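Side-chain contact in interleukin-15 receptor alpha chain (PDB 2PSM), which probably binds the cytokine interleukin-15 through its sushi domain, as the alpha subunit of the interleukin-15 receptor: residues Val29-Arg34 with Ala62-Pro67. Sequence-based numbering, arbitrary orientation.
Sequences VNSRER and AHWTTP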
loop_
_atom_site.group_PDB
_atom_site.type_symbol
_atom_site.label_atom_id
_atom_site.label_comp_id
_atom_site.label_asym_id
_atom_site.label_seq_id
_atom_site.Cartn_x
_atom_site.Cartn_y
_atom_site.Cartn_z
ATOM N N VAL B 29 11.258 10.978 19.283
ATOM C CA VAL B 29 11.389 9.577 18.902
ATOM C C VAL B 29 10.029 8.891 18.948
ATOM O O VAL B 29 9.242 9.126 19.860
ATOM C CB VAL B 29 12.371 8.845 19.848
ATOM C CG1 VAL B 29 12.358 7.345 19.585
ATOM C CG2 VAL B 29 13.769 9.401 19.647
ATOM N N ASN B 30 9.779 8.043 17.952
ATOM C CA ASN B 30 8.530 7.296 17.787
ATOM C C ASN B 30 7.473 8.111 17.044
ATOM O O ASN B 30 6.405 7.595 16.718
ATOM C CB ASN B 30 7.959 6.836 19.133
ATOM C CG ASN B 30 8.858 5.845 19.839
ATOM O OD1 ASN B 30 9.402 4.930 19.217
ATOM N ND2 ASN B 30 9.011 6.013 21.149
ATOM N N SER B 31 7.765 9.380 16.772
ATOM C CA SER B 31 6.813 10.220 16.051
ATOM C C SER B 31 6.678 9.789 14.594
ATOM O O SER B 31 7.665 9.446 13.946
ATOM C CB SER B 31 7.234 11.689 16.093
ATOM O OG SER B 31 6.320 12.480 15.337
ATOM N N ARG B 32 5.448 9.818 14.087
ATOM C CA ARG B 32 5.153 9.440 12.705
ATOM C C ARG B 32 4.549 10.644 11.990
ATOM O O ARG B 32 3.482 11.122 12.370
ATOM C CB ARG B 32 4.157 8.271 12.685
ATOM C CG ARG B 32 4.660 7.035 13.410
ATOM C CD ARG B 32 3.563 5.995 13.623
ATOM N NE ARG B 32 3.775 4.799 12.815
ATOM C CZ ARG B 32 3.204 4.578 11.640
ATOM N NH1 ARG B 32 2.374 5.472 11.131
ATOM N NH2 ARG B 32 3.467 3.463 10.973
ATOM N N GLU B 33 5.234 11.131 10.962
ATOM C CA GLU B 33 4.763 12.289 10.207
ATOM C C GLU B 33 4.574 11.895 8.749
ATOM O O GLU B 33 5.115 10.889 8.296
ATOM C CB GLU B 33 5.777 13.440 10.294
ATOM C CG GLU B 33 6.089 13.946 11.711
ATOM C CD GLU B 33 4.933 14.710 12.364
ATOM O OE1 GLU B 33 4.142 15.352 11.643
ATOM O OE2 GLU B 33 4.828 14.688 13.609
ATOM N N ARG B 34 3.818 12.694 8.008
ATOM C CA ARG B 34 3.572 12.380 6.613
ATOM C C ARG B 34 3.677 13.567 5.682
ATOM O O ARG B 34 3.159 14.646 5.968
ATOM C CB ARG B 34 2.179 11.757 6.441
ATOM C CG ARG B 34 2.050 10.322 6.930
ATOM C CD ARG B 34 0.633 9.798 6.689
ATOM N NE ARG B 34 0.448 8.464 7.254
ATOM C CZ ARG B 34 0.911 7.348 6.701
ATOM N NH1 ARG B 34 1.584 7.399 5.558
ATOM N NH2 ARG B 34 0.710 6.178 7.296
ATOM N N ALA B 62 18.884 10.311 16.922
ATOM C CA ALA B 62 17.684 9.944 16.196
ATOM C C ALA B 62 17.747 10.474 14.769
ATOM O O ALA B 62 18.454 11.437 14.481
ATOM C CB ALA B 62 16.451 10.497 16.913
ATOM N N HIS B 63 17.005 9.826 13.882
ATOM C CA HIS B 63 16.946 10.216 12.482
ATOM C C HIS B 63 15.612 9.750 11.919
ATOM O O HIS B 63 14.979 8.830 12.453
ATOM C CB HIS B 63 18.088 9.568 11.697
ATOM C CG HIS B 63 17.977 8.079 11.591
ATOM N ND1 HIS B 63 17.125 7.455 10.704
ATOM C CD2 HIS B 63 18.578 7.088 12.292
ATOM C CE1 HIS B 63 17.207 6.146 10.863
ATOM N NE2 HIS B 63 18.082 5.897 11.820
ATOM N N TRP B 64 15.184 10.408 10.852
ATOM C CA TRP B 64 13.945 10.062 10.182
ATOM C C TRP B 64 14.204 8.867 9.279
ATOM O O TRP B 64 15.275 8.767 8.671
ATOM C CB TRP B 64 13.464 11.232 9.325
ATOM C CG TRP B 64 12.943 12.389 10.106
ATOM C CD1 TRP B 64 13.525 13.620 10.241
ATOM C CD2 TRP B 64 11.717 12.440 10.841
ATOM N NE1 TRP B 64 12.731 14.435 11.015
ATOM C CE2 TRP B 64 11.617 13.737 11.398
ATOM C CE3 TRP B 64 10.690 11.518 11.083
ATOM C CZ2 TRP B 64 10.531 14.133 12.184
ATOM C CZ3 TRP B 64 9.606 11.914 11.863
ATOM C CH2 TRP B 64 9.536 13.210 12.405
ATOM N N THR B 65 13.244 7.949 9.205
ATOM C CA THR B 65 13.397 6.795 8.326
ATOM C C THR B 65 13.416 7.349 6.908
ATOM O O THR B 65 12.925 8.449 6.667
ATOM C CB THR B 65 12.226 5.811 8.467
ATOM O OG1 THR B 65 10.991 6.533 8.450
ATOM C CG2 THR B 65 12.342 5.034 9.762
ATOM N N THR B 66 13.981 6.598 5.970
ATOM C CA THR B 66 14.062 7.060 4.587
ATOM C C THR B 66 12.724 6.914 3.858
ATOM O O THR B 66 12.189 5.811 3.732
ATOM C CB THR B 66 15.134 6.283 3.820
ATOM O OG1 THR B 66 16.395 6.452 4.476
ATOM C CG2 THR B 66 15.247 6.798 2.394
ATOM N N PRO B 67 12.171 8.034 3.363
ATOM C CA PRO B 67 10.891 8.006 2.652
ATOM C C PRO B 67 10.987 7.372 1.264
ATOM O O PRO B 67 12.020 7.463 0.598
ATOM C CB PRO B 67 10.497 9.485 2.600
ATOM C CG PRO B 67 11.821 10.172 2.474
ATOM C CD PRO B 67 12.694 9.412 3.461
#
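Val29-Glu33 and Ala62-Trp64 run nearly parallel, 14° apart in direction, and their nearest CA atoms, those of Val29 and Ala62, are 6.9 Å apart; the gap is bridged by side chains and, at Ser31, by a backbone carbonyl oxygen. At the Val29 end the contact is small and apolar: CG2 of Val29 lies 4.0 Å from CB of Ala62. The valine is turned with CG1 anti to its backbone nitrogen, which sets CG2 beside that nitrogen as the branch meeting the alanine methyl.

Further along, the indole of Trp64 spans the space to the first segment and makes most of the contact. The outer corner of its six-membered ring does the touching: CH2 lies 3.6 Å from CG of Glu33, and CZ3 is 3.8 Å from the backbone O of Ser31. Both partners approach the ring obliquely. Glu33 thus offers Trp64 its aliphatic portion, while a bend at chi2 (-70°) carries the carboxylate onward from CG, its plane 85° from that of the indole. The polar ends are satisfied elsewhere. OE1 and OE2 of Glu33 accept the backbone N-H groups of Lys25 and Asn26, Ser31 OG bonds to the carbonyl oxygen of Asn26, and Trp64 NE1 donates to the carbonyl oxygen of Pro12, a bond that ties down the far side of the indole.

Strand 50-56 lies between strands 32-37 and 61-64 in the antiparallel sheet of this sushi domain and pairs with both, so the contact reaches across a central strand to join its two neighbours. Trp64 also packs on Ile51 of that strand, on Val24 and on Cys11, whose disulfide with Cys53 anchors the N-terminal part of the domain to strand 50-56.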